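Local coordinates for protein hemoglobin subunit beta (Mustelus griseus, PDB 1GCV) that carries oxygen from the gills to the peripheral tissues, as the heme-bearing beta subunit of a two-alpha, two-beta hemoglobin, at residues 25-30 with 94-99; 69-74 with 128-133. All blocks are in the same frame, centred on the assembly; numbering follows the deposited sequence.

In the fold
Both contacts belong to one globin fold, and their centres lie about 19 Å apart on opposite sides of the chain's centre. Interaction 1 is fully buried, its centre about 8 Å from that of the chain, and brings Leu96 to about 4 Å from the heme (nearest atoms); its Leu28 side chain stands equally close to that of the distal His53. Interaction 2 is partly buried, its Val71 side chain about 8 Å from the heme, although Ile131 in 128-133 touches the heme and the proximal His82. Helices 93-108 and 114-132, consecutive in the chain, join the two: Ile128 CD1 packs 3.7 Å from Thr97 CG2.

Interaction 1 of 2, residues 25-30 with 94-99; sequences TQALDR and HLLTDC
Cys99 presses its CB against the carbonyl of Ala27, with 3.4 Å from CB to Ala27 O, where the two backbones come nearest. Its SG is anti to the carbonyl carbon (chi1 -82°), which turns the sulfur toward the aliphatic part of Arg30 and places SG 3.8 Å from Arg30 CG. That arginine passes the sulfur with CB, CG and CD, and the bend at chi3 then carries the guanidinium on to its partners: NE makes a salt bridge to Glu103, and the two end nitrogens make hydrogen bonds to Phe116 O and His121 ND1 of a neighbouring subunit. The Ala27 methyl points at the other helix, with CB 3.9 Å from Cys99 C. This is the B-helix to G-helix crossing of the globin fold: the axes of the two segments approach to 8.5 Å, their directions 125° apart, close enough for the Ala27 methyl to rest on the backbone of Cys99. On the heme side two leucines meet branch to branch and cross obliquely. Leu28 CB points away from helix 93-108, but CD2 still comes 3.9 Å from Leu96 CD1. Leu96 holds CG anti to its backbone N (chi1 171°), carrying that CD1 across to Leu28. Leu96 also touches the heme, and Leu28 packs on the distal His53.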
loop_
_atom_site.group_PDB
_atom_site.type_symbol
_atom_site.label_atom_id
_atom_site.label_comp_id
_atom_site.label_asym_id
_atom_site.label_seq_id
_atom_site.Cartn_x
_atom_site.Cartn_y
_atom_site.Cartn_z
ATOM N N THR B 25 -4.119 -12.162 -22.204
ATOM C CA THR B 25 -5.496 -11.867 -22.609
ATOM C C THR B 25 -6.428 -12.176 -21.450
ATOM O O THR B 25 -7.319 -11.390 -21.126
ATOM C CB THR B 25 -5.950 -12.725 -23.815
ATOM O OG1 THR B 25 -5.191 -12.364 -24.976
ATOM C CG2 THR B 25 -7.430 -12.504 -24.098
ATOM N N GLN B 26 -6.214 -13.330 -20.831
ATOM C CA GLN B 26 -7.029 -13.753 -19.706
ATOM C C GLN B 26 -6.749 -12.911 -18.462
ATOM O O GLN B 26 -7.627 -12.721 -17.619
ATOM C CB GLN B 26 -6.782 -15.233 -19.421
ATOM C CG GLN B 26 -7.529 -16.148 -20.390
ATOM C CD GLN B 26 -6.897 -17.517 -20.521
ATOM O OE1 GLN B 26 -6.910 -18.117 -21.594
ATOM N NE2 GLN B 26 -6.339 -18.020 -19.429
ATOM N N ALA B 27 -5.529 -12.392 -18.362
ATOM C CA ALA B 27 -5.144 -11.570 -17.221
ATOM C C ALA B 27 -5.850 -10.227 -17.291
ATOM O O ALA B 27 -6.241 -9.673 -16.264
ATOM C CB ALA B 27 -3.630 -11.369 -17.197
ATOM N N LEU B 28 -6.009 -9.708 -18.507
ATOM C CA LEU B 28 -6.684 -8.431 -18.707
ATOM C C LEU B 28 -8.156 -8.578 -18.342
ATOM O O LEU B 28 -8.713 -7.749 -17.625
ATOM C CB LEU B 28 -6.545 -7.979 -20.164
ATOM C CG LEU B 28 -5.284 -7.165 -20.458
ATOM C CD1 LEU B 28 -5.046 -7.127 -21.948
ATOM C CD2 LEU B 28 -5.427 -5.756 -19.905
ATOM N N ASP B 29 -8.783 -9.639 -18.838
ATOM C CA ASP B 29 -10.189 -9.901 -18.555
ATOM C C ASP B 29 -10.402 -10.119 -17.050
ATOM O O ASP B 29 -11.407 -9.682 -16.482
ATOM C CB ASP B 29 -10.664 -11.132 -19.336
ATOM C CG ASP B 29 -10.897 -10.838 -20.817
ATOM O OD1 ASP B 29 -11.165 -9.668 -21.182
ATOM O OD2 ASP B 29 -10.814 -11.787 -21.624
ATOM N N ARG B 30 -9.457 -10.803 -16.411
ATOM C CA ARG B 30 -9.537 -11.052 -14.978
ATOM C C ARG B 30 -9.492 -9.706 -14.270
ATOM O O ARG B 30 -10.274 -9.444 -13.361
ATOM C CB ARG B 30 -8.353 -11.911 -14.524
ATOM C CG ARG B 30 -8.365 -12.260 -13.047
ATOM C CD ARG B 30 -7.273 -13.265 -12.714
ATOM N NE ARG B 30 -7.475 -14.536 -13.402
ATOM C CZ ARG B 30 -8.208 -15.536 -12.926
ATOM N NH1 ARG B 30 -8.814 -15.420 -11.754
ATOM N NH2 ARG B 30 -8.340 -16.652 -13.629
ATOM N N HIS B 94 0.267 -2.580 -11.243
ATOM C CA HIS B 94 0.403 -3.856 -10.543
ATOM C C HIS B 94 -0.868 -4.714 -10.573
ATOM O O HIS B 94 -0.799 -5.931 -10.405
ATOM C CB HIS B 94 0.897 -3.640 -9.089
ATOM C CG HIS B 94 -0.189 -3.352 -8.090
ATOM N ND1 HIS B 94 -0.882 -4.347 -7.429
ATOM C CD2 HIS B 94 -0.666 -2.179 -7.604
ATOM C CE1 HIS B 94 -1.736 -3.801 -6.581
ATOM N NE2 HIS B 94 -1.625 -2.487 -6.667
ATOM N N LEU B 95 -2.022 -4.091 -10.803
ATOM C CA LEU B 95 -3.275 -4.837 -10.871
ATOM C C LEU B 95 -3.234 -5.778 -12.073
ATOM O O LEU B 95 -3.781 -6.875 -12.025
ATOM C CB LEU B 95 -4.470 -3.885 -10.982
ATOM C CG LEU B 95 -4.623 -2.904 -9.815
ATOM C CD1 LEU B 95 -5.781 -1.968 -10.088
ATOM C CD2 LEU B 95 -4.844 -3.673 -8.517
ATOM N N LEU B 96 -2.579 -5.356 -13.149
ATOM C CA LEU B 96 -2.462 -6.208 -14.326
ATOM C C LEU B 96 -1.407 -7.286 -14.087
ATOM O O LEU B 96 -1.679 -8.471 -14.273
ATOM C CB LEU B 96 -2.079 -5.395 -15.569
ATOM C CG LEU B 96 -1.707 -6.216 -16.813
ATOM C CD1 LEU B 96 -2.872 -7.103 -17.219
ATOM C CD2 LEU B 96 -1.335 -5.286 -17.951
ATOM N N THR B 97 -0.208 -6.881 -13.667
ATOM C CA THR B 97 0.866 -7.844 -13.429
ATOM C C THR B 97 0.475 -8.861 -12.351
ATOM O O THR B 97 0.862 -10.025 -12.430
ATOM C CB THR B 97 2.211 -7.140 -13.063
ATOM O OG1 THR B 97 2.059 -6.349 -11.879
ATOM C CG2 THR B 97 2.653 -6.247 -14.195
ATOM N N ASP B 98 -0.302 -8.433 -11.358
ATOM C CA ASP B 98 -0.758 -9.347 -10.312
ATOM C C ASP B 98 -1.698 -10.378 -10.934
ATOM O O ASP B 98 -1.711 -11.539 -10.533
ATOM C CB ASP B 98 -1.531 -8.597 -9.222
ATOM C CG ASP B 98 -0.628 -7.988 -8.175
ATOM O OD1 ASP B 98 0.591 -8.252 -8.219
ATOM O OD2 ASP B 98 -1.144 -7.241 -7.315
ATOM N N CYS B 99 -2.499 -9.948 -11.904
ATOM C CA CYS B 99 -3.430 -10.860 -12.557
ATOM C C CYS B 99 -2.693 -11.828 -13.466
ATOM O O CYS B 99 -3.131 -12.965 -13.644
ATOM C CB CYS B 99 -4.481 -10.084 -13.343
ATOM S SG CYS B 99 -5.816 -9.500 -12.291
#

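Interaction 2 of 2, residues 69-74 with 128-133; sequences DDVKTL and IDAISK
Lys72 and Ala130 bring the two backbones closest, 4.4 Å from CA to CA, where the short helix 71-74 lies against the last turns of helix 114-132. The Ala130 methyl points straight into this approach and touches Val71 CG1 at 3.5 Å, tighter than usual for two carbons. Val71 holds CG1 anti to its backbone N (chi1 176°), which brings that methyl against the Ala130 methyl. Beside this apolar contact a water donates to both Lys72 O and Ala130 O, 2.9 Å from the first, and so ties together two carbonyls, one from each segment.

Outward from there the contact turns polar. Lys72 bends at chi3 and chi4 and passes Asp129 at a slant, putting NZ 2.8 Å from Asp129 OD1 in a salt bridge that uses the syn lone pair of that oxygen. Lys133 is modelled across the Lys72 chain, but its NZ stands 3.0 Å from Lys72 CD, which is too close, so the position of the Lys133 end is doubtful and little can be read from the nearness of the two ammonium groups. An alanine in place of Asp129 would probably leave the Lys72 ammonium without its carboxylate and freer to turn.

The junction is that of a globin's EF corner with its H helix. Val71 also packs on Ala64 of helix 50-66, while Ala130 reaches Phe75, just beyond helix 71-74. Ile131, on the far side of the same turn, meets Leu78 and the proximal His82 of helix 76-86, and Phe93 of helix 93-108.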
loop_
_atom_site.group_PDB
_atom_site.type_symbol
_atom_site.label_atom_id
_atom_site.label_comp_id
_atom_site.label_asym_id
_atom_site.label_seq_id
_atom_site.Cartn_x
_atom_site.Cartn_y
_atom_site.Cartn_z
ATOM N N ASP B 69 18.494 -5.853 -18.350
ATOM C CA ASP B 69 19.340 -5.029 -17.502
ATOM C C ASP B 69 19.173 -3.541 -17.758
ATOM O O ASP B 69 19.757 -2.718 -17.055
ATOM C CB ASP B 69 20.805 -5.430 -17.663
ATOM C CG ASP B 69 21.190 -6.578 -16.752
ATOM O OD1 ASP B 69 21.002 -6.459 -15.516
ATOM O OD2 ASP B 69 21.676 -7.602 -17.278
ATOM N N ASP B 70 18.383 -3.199 -18.771
ATOM C CA ASP B 70 18.121 -1.797 -19.087
ATOM C C ASP B 70 16.639 -1.592 -19.418
ATOM O O ASP B 70 16.309 -0.989 -20.441
ATOM C CB ASP B 70 18.980 -1.302 -20.275
ATOM C CG ASP B 70 19.992 -2.332 -20.757
ATOM O OD1 ASP B 70 19.675 -3.072 -21.721
ATOM O OD2 ASP B 70 21.106 -2.388 -20.182
ATOM N N VAL B 71 15.750 -2.091 -18.559
ATOM C CA VAL B 71 14.315 -1.946 -18.799
ATOM C C VAL B 71 13.870 -0.491 -18.622
ATOM O O VAL B 71 12.954 -0.034 -19.300
ATOM C CB VAL B 71 13.475 -2.879 -17.874
ATOM C CG1 VAL B 71 11.988 -2.615 -18.079
ATOM C CG2 VAL B 71 13.776 -4.342 -18.193
ATOM N N LYS B 72 14.532 0.237 -17.727
ATOM C CA LYS B 72 14.208 1.640 -17.486
ATOM C C LYS B 72 14.435 2.504 -18.727
ATOM O O LYS B 72 13.598 3.345 -19.049
ATOM C CB LYS B 72 15.048 2.196 -16.337
ATOM C CG LYS B 72 14.379 2.124 -14.981
ATOM C CD LYS B 72 15.355 2.514 -13.885
ATOM C CE LYS B 72 15.258 1.568 -12.704
ATOM N NZ LYS B 72 14.934 2.300 -11.451
ATOM N N THR B 73 15.563 2.306 -19.416
ATOM C CA THR B 73 15.882 3.084 -20.622
ATOM C C THR B 73 15.003 2.663 -21.799
ATOM O O THR B 73 14.584 3.489 -22.609
ATOM C CB THR B 73 17.377 2.928 -21.056
ATOM O OG1 THR B 73 18.108 2.190 -20.070
ATOM C CG2 THR B 73 18.024 4.288 -21.227
ATOM N N LEU B 74 14.724 1.368 -21.877
ATOM C CA LEU B 74 13.901 0.804 -22.938
ATOM C C LEU B 74 12.440 1.259 -22.869
ATOM O O LEU B 74 11.805 1.459 -23.901
ATOM C CB LEU B 74 13.977 -0.724 -22.868
ATOM C CG LEU B 74 13.097 -1.557 -23.801
ATOM C CD1 LEU B 74 13.834 -1.813 -25.114
ATOM C CD2 LEU B 74 12.729 -2.867 -23.119
ATOM N N ILE B 128 7.146 -2.526 -13.500
ATOM C CA ILE B 128 6.250 -1.488 -12.969
ATOM C C ILE B 128 7.053 -0.209 -12.713
ATOM O O ILE B 128 6.604 0.895 -13.006
ATOM C CB ILE B 128 5.609 -1.913 -11.615
ATOM C CG1 ILE B 128 4.748 -3.168 -11.789
ATOM C CG2 ILE B 128 4.786 -0.771 -11.053
ATOM C CD1 ILE B 128 3.575 -3.001 -12.714
ATOM N N ASP B 129 8.244 -0.378 -12.152
ATOM C CA ASP B 129 9.138 0.729 -11.840
ATOM C C ASP B 129 9.599 1.450 -13.106
ATOM O O ASP B 129 9.618 2.672 -13.154
ATOM C CB ASP B 129 10.343 0.197 -11.049
ATOM C CG ASP B 129 11.512 1.166 -11.028
ATOM O OD1 ASP B 129 12.538 0.883 -11.689
ATOM O OD2 ASP B 129 11.408 2.205 -10.343
ATOM N N ALA B 130 9.957 0.691 -14.134
ATOM C CA ALA B 130 10.413 1.275 -15.389
ATOM C C ALA B 130 9.297 2.059 -16.075
ATOM O O ALA B 130 9.517 3.160 -16.568
ATOM C CB ALA B 130 10.929 0.177 -16.321
ATOM N N ILE B 131 8.094 1.498 -16.090
ATOM C CA ILE B 131 6.963 2.148 -16.745
ATOM C C ILE B 131 6.311 3.271 -15.921
ATOM O O ILE B 131 5.510 4.040 -16.450
ATOM C CB ILE B 131 5.896 1.093 -17.162
ATOM C CG1 ILE B 131 5.094 1.604 -18.364
ATOM C CG2 ILE B 131 4.986 0.761 -15.987
ATOM C CD1 ILE B 131 4.240 0.540 -19.020
ATOM N N SER B 132 6.674 3.370 -14.642
ATOM C CA SER B 132 6.142 4.400 -13.742
ATOM C C SER B 132 7.130 5.555 -13.589
ATOM O O SER B 132 6.797 6.597 -13.038
ATOM C CB SER B 132 5.869 3.813 -12.349
ATOM O OG SER B 132 4.739 2.961 -12.352
ATOM N N LYS B 133 8.344 5.354 -14.080
ATOM C CA LYS B 133 9.418 6.343 -13.996
ATOM C C LYS B 133 9.126 7.752 -14.530
ATOM O O LYS B 133 9.363 8.741 -13.841
ATOM C CB LYS B 133 10.667 5.797 -14.705
ATOM C CG LYS B 133 11.969 6.410 -14.239
ATOM C CD LYS B 133 12.293 5.966 -12.828
ATOM C CE LYS B 133 13.370 4.897 -12.822
ATOM N NZ LYS B 133 14.638 5.391 -13.440
HETATM O O HOH W 1 11.470 4.624 -17.476
#